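Local coordinates for protein ribonucleoside-diphosphate reductase (Pseudomonas aeruginosa, PDB 5IM3) that probably reduces ribonucleoside diphosphates to deoxyribonucleotides for DNA synthesis, as the large subunit of a class I reductase regulated allosterically by bound dATP, at residues I870-A883 against L900-T912. Residues are numbered along the deposited sequence; the frame is centred on the assembly and turned at random.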
loop_
_atom_site.group_PDB
_atom_site.type_symbol
_atom_site.label_atom_id
_atom_site.label_comp_id
_atom_site.label_asym_id
_atom_site.label_seq_id
_atom_site.Cartn_x
_atom_site.Cartn_y
_atom_site.Cartn_z
ATOM N N ILE A 870 -23.082 -19.109 36.876
ATOM C CA ILE A 870 -23.224 -17.716 37.268
ATOM C C ILE A 870 -24.595 -17.225 36.818
ATOM O O ILE A 870 -25.006 -17.461 35.674
ATOM C CB ILE A 870 -22.092 -16.868 36.660
ATOM C CG1 ILE A 870 -20.736 -17.373 37.169
ATOM C CG2 ILE A 870 -22.276 -15.391 36.986
ATOM C CD1 ILE A 870 -19.538 -16.771 36.466
ATOM N N ASP A 871 -25.316 -16.555 37.722
ATOM C CA ASP A 871 -26.631 -16.033 37.361
ATOM C C ASP A 871 -26.540 -14.716 36.597
ATOM O O ASP A 871 -27.424 -14.423 35.789
ATOM C CB ASP A 871 -27.519 -15.866 38.603
ATOM C CG ASP A 871 -26.778 -15.293 39.796
ATOM O OD1 ASP A 871 -25.622 -14.851 39.639
ATOM O OD2 ASP A 871 -27.358 -15.288 40.899
ATOM N N GLN A 872 -25.496 -13.927 36.813
ATOM C CA GLN A 872 -25.246 -12.722 36.032
ATOM C C GLN A 872 -24.246 -13.059 34.922
ATOM O O GLN A 872 -24.483 -14.040 34.210
ATOM C CB GLN A 872 -24.820 -11.586 36.961
ATOM C CG GLN A 872 -25.789 -11.308 38.094
ATOM C CD GLN A 872 -25.642 -9.904 38.648
ATOM O OE1 GLN A 872 -25.750 -8.919 37.915
ATOM N NE2 GLN A 872 -25.386 -9.806 39.944
ATOM N N ALA A 873 -23.162 -12.315 34.735
ATOM C CA ALA A 873 -22.232 -12.554 33.635
ATOM C C ALA A 873 -20.808 -12.442 34.175
ATOM O O ALA A 873 -20.563 -12.553 35.382
ATOM C CB ALA A 873 -22.522 -11.585 32.479
ATOM N N GLN A 874 -19.845 -12.231 33.277
ATOM C CA GLN A 874 -18.448 -12.087 33.664
ATOM C C GLN A 874 -17.729 -11.206 32.653
ATOM O O GLN A 874 -17.939 -11.338 31.443
ATOM C CB GLN A 874 -17.754 -13.455 33.763
ATOM C CG GLN A 874 -17.876 -14.315 32.520
ATOM C CD GLN A 874 -17.497 -15.764 32.771
ATOM O OE1 GLN A 874 -16.383 -16.066 33.205
ATOM N NE2 GLN A 874 -18.430 -16.671 32.503
ATOM N N SER A 875 -16.887 -10.307 33.160
ATOM C CA SER A 875 -16.093 -9.438 32.297
ATOM C C SER A 875 -15.007 -10.254 31.609
ATOM O O SER A 875 -14.108 -10.788 32.270
ATOM C CB SER A 875 -15.477 -8.306 33.112
ATOM O OG SER A 875 -16.482 -7.534 33.729
ATOM N N LEU A 876 -15.081 -10.346 30.287
ATOM C CA LEU A 876 -14.244 -11.262 29.517
ATOM C C LEU A 876 -13.463 -10.481 28.468
ATOM O O LEU A 876 -13.983 -10.193 27.386
ATOM C CB LEU A 876 -15.094 -12.345 28.863
ATOM C CG LEU A 876 -14.302 -13.452 28.165
ATOM C CD1 LEU A 876 -13.459 -14.229 29.169
ATOM C CD2 LEU A 876 -15.244 -14.380 27.418
ATOM N N ASN A 877 -12.215 -10.150 28.779
ATOM C CA ASN A 877 -11.312 -9.616 27.775
ATOM C C ASN A 877 -10.805 -10.746 26.890
ATOM O O ASN A 877 -10.553 -11.858 27.361
ATOM C CB ASN A 877 -10.140 -8.895 28.433
ATOM C CG ASN A 877 -10.568 -7.644 29.158
ATOM O OD1 ASN A 877 -11.426 -6.900 28.683
ATOM N ND2 ASN A 877 -9.984 -7.411 30.324
ATOM N N LEU A 878 -10.682 -10.466 25.599
ATOM C CA LEU A 878 -10.191 -11.440 24.638
ATOM C C LEU A 878 -8.923 -10.916 23.985
ATOM O O LEU A 878 -8.829 -9.734 23.638
ATOM C CB LEU A 878 -11.246 -11.756 23.578
ATOM C CG LEU A 878 -12.462 -12.544 24.075
ATOM C CD1 LEU A 878 -13.429 -12.780 22.933
ATOM C CD2 LEU A 878 -12.055 -13.873 24.695
ATOM N N TYR A 879 -7.946 -11.808 23.838
ATOM C CA TYR A 879 -6.645 -11.480 23.275
ATOM C C TYR A 879 -6.469 -12.272 21.990
ATOM O O TYR A 879 -6.597 -13.499 21.990
ATOM C CB TYR A 879 -5.530 -11.793 24.274
ATOM C CG TYR A 879 -5.719 -11.085 25.592
ATOM C CD1 TYR A 879 -6.527 -11.627 26.583
ATOM C CD2 TYR A 879 -5.102 -9.868 25.842
ATOM C CE1 TYR A 879 -6.709 -10.978 27.788
ATOM C CE2 TYR A 879 -5.276 -9.215 27.045
ATOM C CZ TYR A 879 -6.081 -9.772 28.011
ATOM O OH TYR A 879 -6.256 -9.116 29.207
ATOM N N ILE A 880 -6.191 -11.571 20.898
ATOM C CA ILE A 880 -6.108 -12.180 19.581
ATOM C C ILE A 880 -4.860 -11.647 18.897
ATOM O O ILE A 880 -4.781 -10.453 18.584
ATOM C CB ILE A 880 -7.354 -11.901 18.731
ATOM C CG1 ILE A 880 -8.588 -12.511 19.405
ATOM C CG2 ILE A 880 -7.160 -12.451 17.319
ATOM C CD1 ILE A 880 -9.882 -12.306 18.648
ATOM N N ALA A 881 -3.889 -12.524 18.672
ATOM C CA ALA A 881 -2.770 -12.222 17.797
ATOM C C ALA A 881 -3.076 -12.737 16.397
ATOM O O ALA A 881 -3.864 -13.671 16.217
ATOM C CB ALA A 881 -1.478 -12.843 18.327
ATOM N N GLY A 882 -2.452 -12.114 15.404
ATOM C CA GLY A 882 -2.764 -12.406 14.019
ATOM C C GLY A 882 -3.702 -11.364 13.451
ATOM O O GLY A 882 -3.505 -10.883 12.331
ATOM N N ALA A 883 -4.727 -11.016 14.228
ATOM C CA ALA A 883 -5.662 -9.942 13.903
ATOM C C ALA A 883 -6.115 -9.977 12.450
ATOM O O ALA A 883 -5.488 -9.366 11.578
ATOM C CB ALA A 883 -5.038 -8.582 14.211
ATOM N N LEU A 900 -22.194 -17.571 25.899
ATOM C CA LEU A 900 -21.708 -16.440 26.676
ATOM C C LEU A 900 -22.714 -15.298 26.636
ATOM O O LEU A 900 -23.397 -15.077 25.630
ATOM C CB LEU A 900 -20.351 -15.970 26.150
ATOM C CG LEU A 900 -19.149 -16.875 26.435
ATOM C CD1 LEU A 900 -17.901 -16.274 25.818
ATOM C CD2 LEU A 900 -18.947 -17.096 27.930
ATOM N N LYS A 901 -22.813 -14.577 27.750
ATOM C CA LYS A 901 -23.706 -13.431 27.837
ATOM C C LYS A 901 -23.046 -12.140 27.381
ATOM O O LYS A 901 -23.720 -11.283 26.800
ATOM C CB LYS A 901 -24.207 -13.261 29.277
ATOM C CG LYS A 901 -24.999 -14.444 29.805
ATOM C CD LYS A 901 -25.581 -14.145 31.174
ATOM C CE LYS A 901 -26.371 -15.323 31.716
ATOM N NZ LYS A 901 -26.925 -15.024 33.059
ATOM N N THR A 902 -21.747 -11.980 27.623
ATOM C CA THR A 902 -21.069 -10.726 27.333
ATOM C C THR A 902 -19.645 -10.994 26.872
ATOM O O THR A 902 -19.047 -12.028 27.184
ATOM C CB THR A 902 -21.032 -9.811 28.565
ATOM O OG1 THR A 902 -20.487 -10.534 29.677
ATOM C CG2 THR A 902 -22.426 -9.309 28.915
ATOM N N THR A 903 -19.111 -10.039 26.119
ATOM C CA THR A 903 -17.679 -9.922 25.903
ATOM C C THR A 903 -17.284 -8.490 26.221
ATOM O O THR A 903 -18.124 -7.587 26.256
ATOM C CB THR A 903 -17.246 -10.289 24.466
ATOM O OG1 THR A 903 -17.693 -9.285 23.544
ATOM C CG2 THR A 903 -17.803 -11.647 24.057
ATOM N N TYR A 904 -15.992 -8.294 26.456
ATOM C CA TYR A 904 -15.488 -7.025 26.959
ATOM C C TYR A 904 -14.487 -6.452 25.960
ATOM O O TYR A 904 -14.746 -6.466 24.751
ATOM C CB TYR A 904 -14.874 -7.243 28.350
ATOM C CG TYR A 904 -14.703 -6.009 29.219
ATOM C CD1 TYR A 904 -15.328 -4.808 28.910
ATOM C CD2 TYR A 904 -13.900 -6.055 30.353
ATOM C CE1 TYR A 904 -15.160 -3.691 29.707
ATOM C CE2 TYR A 904 -13.724 -4.945 31.151
ATOM C CZ TYR A 904 -14.354 -3.768 30.827
ATOM O OH TYR A 904 -14.178 -2.664 31.630
ATOM N N TYR A 905 -13.345 -5.960 26.434
ATOM C CA TYR A 905 -12.349 -5.393 25.537
ATOM C C TYR A 905 -11.827 -6.439 24.563
ATOM O O TYR A 905 -11.708 -7.623 24.887
ATOM C CB TYR A 905 -11.167 -4.830 26.322
ATOM C CG TYR A 905 -11.432 -3.528 27.031
ATOM C CD1 TYR A 905 -11.447 -2.330 26.334
ATOM C CD2 TYR A 905 -11.637 -3.493 28.403
ATOM C CE1 TYR A 905 -11.677 -1.133 26.981
ATOM C CE2 TYR A 905 -11.866 -2.303 29.058
ATOM C CZ TYR A 905 -11.883 -1.127 28.345
ATOM O OH TYR A 905 -12.114 0.061 29.003
ATOM N N LEU A 906 -11.500 -5.982 23.359
ATOM C CA LEU A 906 -10.711 -6.756 22.413
ATOM C C LEU A 906 -9.291 -6.205 22.424
ATOM O O LEU A 906 -9.082 -5.006 22.203
ATOM C CB LEU A 906 -11.304 -6.693 21.005
ATOM C CG LEU A 906 -10.424 -7.282 19.897
ATOM C CD1 LEU A 906 -10.242 -8.781 20.080
ATOM C CD2 LEU A 906 -11.012 -6.973 18.538
ATOM N N ARG A 907 -8.324 -7.073 22.704
ATOM C CA ARG A 907 -6.907 -6.746 22.595
ATOM C C ARG A 907 -6.372 -7.479 21.372
ATOM O O ARG A 907 -6.299 -8.711 21.364
ATOM C CB ARG A 907 -6.158 -7.141 23.864
ATOM C CG ARG A 907 -6.679 -6.464 25.124
ATOM C CD ARG A 907 -6.207 -5.022 25.222
ATOM N NE ARG A 907 -6.640 -4.402 26.474
ATOM C CZ ARG A 907 -7.649 -3.543 26.592
ATOM N NH1 ARG A 907 -8.353 -3.171 25.529
ATOM N NH2 ARG A 907 -7.952 -3.044 27.784
ATOM N N ALA A 908 -6.023 -6.725 20.333
ATOM C CA ALA A 908 -5.667 -7.291 19.040
ATOM C C ALA A 908 -4.274 -6.838 18.621
ATOM O O ALA A 908 -3.913 -5.668 18.781
ATOM C CB ALA A 908 -6.688 -6.892 17.970
ATOM N N LEU A 909 -3.499 -7.779 18.082
ATOM C CA LEU A 909 -2.185 -7.507 17.513
ATOM C C LEU A 909 -2.164 -7.997 16.075
ATOM O O LEU A 909 -2.493 -9.158 15.808
ATOM C CB LEU A 909 -1.071 -8.196 18.308
ATOM C CG LEU A 909 -0.808 -7.722 19.737
ATOM C CD1 LEU A 909 0.355 -8.505 20.333
ATOM C CD2 LEU A 909 -0.532 -6.223 19.783
ATOM N N ALA A 910 -1.782 -7.116 15.154
ATOM C CA ALA A 910 -1.654 -7.469 13.747
ATOM C C ALA A 910 -0.233 -7.852 13.364
ATOM O O ALA A 910 0.054 -8.006 12.172
ATOM C CB ALA A 910 -2.135 -6.310 12.869
ATOM N N ALA A 911 0.658 -8.027 14.343
ATOM C CA ALA A 911 2.041 -8.380 14.040
ATOM C C ALA A 911 2.174 -9.846 13.643
ATOM O O ALA A 911 2.908 -10.173 12.702
ATOM C CB ALA A 911 2.934 -8.073 15.243
ATOM N N THR A 912 1.477 -10.738 14.343
ATOM C CA THR A 912 1.537 -12.166 14.053
ATOM C C THR A 912 0.717 -12.496 12.806
ATOM O O THR A 912 0.971 -13.490 12.122
ATOM C CB THR A 912 1.020 -13.004 15.242
ATOM O OG1 THR A 912 1.586 -12.509 16.463
ATOM C CG2 THR A 912 1.398 -14.466 15.075
HETATM O O HOH W 1 -27.514 -17.559 34.258
#
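Lys901 reaches along the 870-883 segment with a chain that is extended beyond CG. Its CB lies 4.0 Å from CB of Ala873, whose small methyl leaves the lysine room to pass; CD and CE then run beside the carbonyl of Gln872, and NZ donates to Gln872 O (2.9 Å), tilted 29° from the carbonyl plane. NZ also gives a hydrogen to a water that in turn donates to Ile870 O, so a long cationic side chain serves backbone oxygens of a buried turn. Gln867 is a second donor to Gln872 O.

Farther along, strands 878-881 and 906-909 run parallel. Arg907 sits between two rungs, its N donating to Leu878 O (2.9 Å) and its O accepting from Ile880 N. On one face the aliphatic CB and CG of Arg907 lie alongside the Tyr879 ring, CB 3.5 Å from CD2, while a bend at chi2 (-77°) brings NH2 of Arg907 over one face of the Tyr905 ring, toward its rim. The hydroxyl of Tyr879 is hydrogen-bonded to the carboxylate of Glu786. Asn877 turns its amide nearly parallel to the Tyr904 ring, 16° apart, and OD1 accepts a weak bond from Tyr905 N. The other face is apolar: Ile880 CD1 meets Leu906 CD1 at 3.8 Å. At Gly882 phi is positive, and a CB there would be jammed against the preceding carbonyl O, so glycine suits the place.

Strand 878-881, helix 885-897 and strand 906-909 make a beta-alpha-beta unit within the barrel domain. The helix packs on Leu878, Ile880 and Leu906; helix 544-558 touches Leu906 and Ala908, and helix 856-866 covers Leu876 and Leu900.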